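PDB 7NZA: odorant Binding Protein from Varroa destructor, form P2<1> from Varroa destructor, which probably binds and carries small hydrophobic semiochemicals in a wide open internal cavity, as an odorant-binding protein of non-classical fold. Local coordinates for the interface of chains A and B. Numbering follows the deposited sequence. Chains: chain A/B, Odorant Binding Protein from Varroa destructor, form P2<1>.

Contact 1: the interface of chains A and B. Residues chain A 70, 75, 82, 87, 90-91, 94, 129-130, 133, 137; chain B 7-10.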
# COMPACT_ATOMS: atom_id res chain seq x y z
N LEU A 70 -14.42 4.67 7.80
CA LEU A 70 -15.81 4.34 7.41
C LEU A 70 -16.75 5.34 8.05
O LEU A 70 -17.68 5.80 7.34
CB LEU A 70 -16.14 2.93 7.88
CG LEU A 70 -15.53 1.78 7.05
CD1 LEU A 70 -15.52 0.52 7.85
CD2 LEU A 70 -16.37 1.54 5.82
N TRP A 75 -20.49 5.74 6.38
CA TRP A 75 -20.86 4.31 6.15
C TRP A 75 -21.67 3.69 7.26
O TRP A 75 -22.06 2.53 7.06
CB TRP A 75 -19.63 3.48 5.79
CG TRP A 75 -19.11 3.81 4.45
CD1 TRP A 75 -18.15 4.70 4.08
CD2 TRP A 75 -19.59 3.20 3.25
NE1 TRP A 75 -17.98 4.65 2.72
CE2 TRP A 75 -18.85 3.74 2.20
CE3 TRP A 75 -20.58 2.25 2.98
CZ2 TRP A 75 -19.08 3.42 0.89
CZ3 TRP A 75 -20.78 1.89 1.68
CH2 TRP A 75 -20.04 2.46 0.64
N TYR A 82 -23.73 -0.76 9.55
CA TYR A 82 -23.07 -0.50 8.25
C TYR A 82 -24.08 -0.43 7.16
O TYR A 82 -25.03 -1.24 7.10
CB TYR A 82 -22.06 -1.61 7.97
CG TYR A 82 -21.38 -1.50 6.62
CD1 TYR A 82 -20.43 -0.53 6.33
CD2 TYR A 82 -21.65 -2.42 5.66
CE1 TYR A 82 -19.80 -0.49 5.09
CE2 TYR A 82 -21.05 -2.39 4.45
CZ TYR A 82 -20.14 -1.45 4.13
OH TYR A 82 -19.53 -1.47 2.91
N ALA A 87 -23.23 0.08 -0.11
CA ALA A 87 -22.16 -0.71 -0.71
C ALA A 87 -22.62 -1.35 -2.02
O ALA A 87 -21.91 -1.39 -3.02
CB ALA A 87 -21.65 -1.73 0.27
N GLU A 90 -22.90 1.25 -4.70
CA GLU A 90 -21.55 1.67 -5.16
C GLU A 90 -21.01 0.64 -6.13
O GLU A 90 -20.39 1.01 -7.18
CB GLU A 90 -20.61 1.92 -3.99
CG GLU A 90 -19.23 2.38 -4.36
CD GLU A 90 -18.14 2.31 -3.31
OE1 GLU A 90 -18.27 1.54 -2.34
OE2 GLU A 90 -17.09 2.92 -3.55
N ILE A 91 -21.25 -0.66 -5.91
CA ILE A 91 -20.82 -1.70 -6.88
C ILE A 91 -21.54 -1.44 -8.20
O ILE A 91 -20.90 -1.58 -9.27
CB ILE A 91 -21.13 -3.11 -6.34
CG1 ILE A 91 -20.24 -3.46 -5.14
CG2 ILE A 91 -20.99 -4.12 -7.45
CD1 ILE A 91 -20.77 -4.62 -4.31
N LYS A 94 -20.03 1.10 -10.49
CA LYS A 94 -18.72 0.82 -11.13
C LYS A 94 -18.93 0.44 -12.59
O LYS A 94 -17.93 0.38 -13.33
CB LYS A 94 -18.04 -0.32 -10.37
CG LYS A 94 -17.70 -0.04 -8.91
CD LYS A 94 -16.69 1.06 -8.77
CE LYS A 94 -16.14 1.15 -7.37
NZ LYS A 94 -15.12 2.22 -7.30
N TYR A 129 -17.84 -8.66 6.35
CA TYR A 129 -18.38 -8.35 5.01
C TYR A 129 -17.25 -7.92 4.07
O TYR A 129 -17.16 -8.42 2.95
CB TYR A 129 -19.41 -7.24 5.09
CG TYR A 129 -19.84 -6.70 3.76
CD1 TYR A 129 -20.75 -7.38 2.98
CD2 TYR A 129 -19.26 -5.55 3.24
CE1 TYR A 129 -21.12 -6.91 1.74
CE2 TYR A 129 -19.61 -5.05 2.00
CZ TYR A 129 -20.55 -5.76 1.23
OH TYR A 129 -20.82 -5.26 0.01
N GLN A 130 -16.37 -7.03 4.53
CA GLN A 130 -15.31 -6.50 3.63
C GLN A 130 -14.35 -7.63 3.29
O GLN A 130 -13.89 -7.76 2.13
CB GLN A 130 -14.61 -5.34 4.25
CG GLN A 130 -15.44 -4.09 4.26
CD GLN A 130 -14.70 -2.87 4.69
OE1 GLN A 130 -13.98 -2.89 5.70
NE2 GLN A 130 -14.79 -1.77 3.96
N MET A 133 -16.08 -9.94 0.80
CA MET A 133 -16.19 -9.34 -0.57
C MET A 133 -14.80 -9.26 -1.21
O MET A 133 -14.67 -9.47 -2.41
CB MET A 133 -16.84 -7.98 -0.50
CG MET A 133 -18.32 -8.12 -0.18
SD MET A 133 -19.26 -9.06 -1.42
CE MET A 133 -19.54 -7.82 -2.68
N ILE A 137 -14.93 -11.12 -4.68
CA ILE A 137 -14.71 -10.25 -5.86
C ILE A 137 -13.45 -10.71 -6.55
O ILE A 137 -13.35 -10.79 -7.77
CB ILE A 137 -14.71 -8.78 -5.52
CG1 ILE A 137 -16.08 -8.30 -5.04
CG2 ILE A 137 -14.26 -7.99 -6.75
CD1 ILE A 137 -16.06 -6.89 -4.56
N SER B 7 -17.60 0.38 2.17
CA SER B 7 -17.42 -0.02 0.78
C SER B 7 -17.01 -1.47 0.69
O SER B 7 -16.19 -1.93 1.51
CB SER B 7 -16.34 0.83 0.13
OG SER B 7 -16.12 0.48 -1.22
N ALA B 8 -17.46 -2.15 -0.36
CA ALA B 8 -16.95 -3.49 -0.65
C ALA B 8 -15.55 -3.42 -1.26
O ALA B 8 -14.90 -4.45 -1.36
CB ALA B 8 -17.92 -4.18 -1.59
N THR B 9 -15.12 -2.29 -1.79
CA THR B 9 -13.86 -2.14 -2.52
C THR B 9 -13.08 -0.89 -2.04
O THR B 9 -12.72 -0.03 -2.86
CB THR B 9 -14.09 -2.12 -4.02
OG1 THR B 9 -14.90 -1.02 -4.41
CG2 THR B 9 -14.77 -3.36 -4.55
N PRO B 10 -12.82 -0.77 -0.75
CA PRO B 10 -12.08 0.41 -0.28
C PRO B 10 -10.67 0.53 -0.87
O PRO B 10 -9.96 -0.46 -1.03
CB PRO B 10 -12.01 0.14 1.22
CG PRO B 10 -12.00 -1.35 1.36
CD PRO B 10 -12.99 -1.79 0.29
O HOH W 1 -19.12 -1.05 -2.40
O HOH W 2 -13.51 -5.37 0.78
O HOH W 3 -14.70 2.01 -4.42
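Polar bonds hold the first modelled residue of chain B, B:Ser7, at three points of chain A, on helices 84-93 and 122-141 and on the loop that carries A:Tyr82. Its backbone N donates to the phenol OH of A:Tyr82 at 2.8 Å, lying at the edge of that ring and in its plane. Its hydroxyl OG, anti to the backbone N (chi1 180°), donates to the carboxylate OE1 of A:Glu90 at 2.6 Å. OE1 uses its syn lone pair. A:Glu90 reaches this point fully extended from helix 84-93. The carbonyl O of B:Ser7 takes the amide NE2 of A:Gln130 at 2.8 Å. This bond is nearly straight, 169° at the hydrogen, and lies in the carbonyl plane and almost in the amide plane, which should fix the amide's rotation. Within chain B, the N of B:Thr9 donates to B:Ser7 OG at 3.0 Å, so the hydroxyl both gives and receives.

Ring contact adds to this grip. B:Ser7 N sits 3.3 Å above one face of the A:Trp75 indole, offset toward the rim.

Waters add further polar links. Water 1 joins B:Ala8 N to A:Ala87 O and A:Glu90 OE1. Water 2 joins B:Ala8 O to A:Gln130 O. Water 3 links A:Glu90 OE2 and A:Lys94 NZ to B:Thr9. The nearby lysine and the hydroxyl donor would probably favour a charged A:Glu90.

Apolar contacts line the methyl of B:Ala8. It faces CD1 of A:Ile91, the phenol OH of A:Tyr129 (3.5 Å from CB of B:Ala8) and CB of A:Met133. CG of A:Met133 lies over the rim of one face of the A:Tyr129 ring. CG2 of B:Thr9 meets CD1 of A:Ile137 at 3.8 Å, the two side chains crossing at about a right angle.

The site is a pocket that receives the N-terminal arm of the other copy. With its two-fold twin it forms an arm exchange that would tie the two chains of the deposited assembly together, although the structure alone does not show a dimer in solution.

Contact 2: the interface of chains A and B. Residues chain A 38, 42, 46-47, 61, 65; chain B 14-17, 145-146.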
# COMPACT_ATOMS: atom_id res chain seq x y z
N VAL A 38 -7.74 8.95 6.02
CA VAL A 38 -6.81 8.18 6.89
C VAL A 38 -5.88 9.13 7.67
O VAL A 38 -5.68 8.94 8.86
CB VAL A 38 -6.04 7.18 6.04
CG1 VAL A 38 -4.82 6.65 6.81
CG2 VAL A 38 -6.96 6.06 5.63
N LEU A 42 -5.56 9.47 11.70
CA LEU A 42 -4.29 9.30 12.44
C LEU A 42 -3.99 10.48 13.37
O LEU A 42 -3.24 10.28 14.36
CB LEU A 42 -3.14 9.16 11.43
CG LEU A 42 -3.04 7.84 10.73
CD1 LEU A 42 -1.82 7.90 9.78
CD2 LEU A 42 -2.89 6.66 11.71
N PRO A 46 -2.98 8.20 16.88
CA PRO A 46 -1.57 7.99 16.54
C PRO A 46 -1.19 6.51 16.54
O PRO A 46 -1.65 5.69 17.26
CB PRO A 46 -0.77 8.80 17.57
CG PRO A 46 -1.80 9.80 18.14
CD PRO A 46 -3.14 9.17 17.99
N LEU A 47 -0.26 6.17 15.66
CA LEU A 47 0.24 4.79 15.58
C LEU A 47 0.96 4.37 16.84
O LEU A 47 1.72 5.15 17.44
CB LEU A 47 1.25 4.71 14.43
CG LEU A 47 0.62 4.47 13.10
CD1 LEU A 47 1.60 4.92 12.02
CD2 LEU A 47 0.20 3.04 12.83
N HIS A 61 -5.54 -0.95 17.17
CA HIS A 61 -5.35 0.38 16.57
C HIS A 61 -5.70 0.34 15.09
O HIS A 61 -6.41 1.26 14.61
CB HIS A 61 -3.95 0.90 16.83
CG HIS A 61 -3.72 2.14 16.04
ND1 HIS A 61 -3.17 2.07 14.77
CD2 HIS A 61 -3.98 3.42 16.34
CE1 HIS A 61 -3.16 3.33 14.34
NE2 HIS A 61 -3.63 4.18 15.27
N VAL A 65 -8.64 2.69 13.06
CA VAL A 65 -8.45 3.56 11.90
C VAL A 65 -9.42 3.17 10.81
O VAL A 65 -9.99 4.07 10.15
CB VAL A 65 -7.00 3.51 11.44
CG1 VAL A 65 -6.81 4.28 10.14
CG2 VAL A 65 -6.04 4.04 12.50
N PRO B 14 -1.15 3.97 2.29
CA PRO B 14 -0.22 3.93 3.40
C PRO B 14 -0.79 4.66 4.61
O PRO B 14 -1.46 5.62 4.54
CB PRO B 14 1.03 4.58 2.87
CG PRO B 14 0.92 4.52 1.34
CD PRO B 14 -0.57 4.62 1.09
N VAL B 15 -0.47 4.08 5.75
CA VAL B 15 -0.85 4.61 7.08
C VAL B 15 0.45 4.89 7.81
O VAL B 15 1.07 3.96 8.34
CB VAL B 15 -1.75 3.60 7.79
CG1 VAL B 15 -2.15 4.19 9.09
CG2 VAL B 15 -2.97 3.21 6.98
N ILE B 16 0.91 6.15 7.77
CA ILE B 16 2.28 6.52 8.19
C ILE B 16 2.22 7.79 8.97
O ILE B 16 1.54 8.74 8.51
CB ILE B 16 3.18 6.71 6.94
CG1 ILE B 16 3.29 5.40 6.21
CG2 ILE B 16 4.53 7.23 7.41
CD1 ILE B 16 4.19 5.45 4.96
N GLU B 17 2.99 7.86 10.05
CA GLU B 17 3.28 9.13 10.75
C GLU B 17 4.70 9.49 10.40
O GLU B 17 5.62 8.65 10.55
CB GLU B 17 3.24 8.93 12.24
CG GLU B 17 1.86 8.89 12.76
CD GLU B 17 1.89 8.41 14.22
OE1 GLU B 17 2.92 8.04 14.79
OE2 GLU B 17 0.92 8.44 14.76
N VAL B 145 5.24 3.27 10.47
CA VAL B 145 4.50 2.77 9.30
C VAL B 145 3.64 1.61 9.77
O VAL B 145 4.19 0.64 10.33
CB VAL B 145 5.49 2.32 8.20
CG1 VAL B 145 4.79 1.77 7.00
CG2 VAL B 145 6.35 3.47 7.75
N MET B 146 2.36 1.62 9.51
CA MET B 146 1.50 0.46 9.85
C MET B 146 1.81 -0.68 8.85
O MET B 146 1.92 -0.44 7.63
CB MET B 146 0.07 0.90 9.67
CG MET B 146 -0.92 -0.19 10.15
SD MET B 146 -2.59 0.21 9.84
CE MET B 146 -2.91 1.33 11.17
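Strand 16-17 of chain B, the residues before it and B:Met146, just after strand 144-145, pack against helices 28-44 and 55-72 of chain A and the loop after helix 28-44. The patch is mostly apolar. B:Val15 puts CG1, anti to its backbone N, against the forked end of A:Leu42, 3.7 Å from CD2. Its other branch, CG2, meets CG1 of A:Val38 at 3.9 Å, and these two valines cross at about a right angle.

A:Leu47 lies between B:Glu17 and B:Met146. Its backbone N donates to the carboxylate OE2 of B:Glu17 at 2.7 Å, with 151° at the hydrogen. The donor comes from above the carboxylate plane, 50° out of it. B:Glu17 is extended beyond CG, which carries its carboxylate to A:Leu47, with CD 3.8 Å from A:Leu47 CB. An alanine here would remove the carboxylate and would probably cost the backbone N of A:Leu47 its bond across the interface and loosen the loop.

On the other side of the leucine, CD2 of A:Leu47 touches CB of B:Met146 at 3.8 Å. The methionine is extended through chi2 and then turns at its thioether (chi3 -79°). This turn brings the terminal methyl CE to the imidazole of A:His61, 3.7 Å from ND1.

The C-alpha centres of contact 1 and contact 2 lie about 21 Å apart. They share no residue, but helix 55-72 of chain A serves both, with A:Leu70 in contact 1 and A:His61 and A:Val65 in contact 2. On chain B, residues 7-10 and 14-17 belong to one N-terminal segment, which therefore touches chain A at two places. Contact 1 holds the tip of the arm, mainly by polar bonds. Contact 2 lies at its base, is mainly apolar, and also takes in B:Met146 near the C-terminus. The two-fold axis repeats both, giving a reciprocal exchange that probably stabilises the deposited pair of chains.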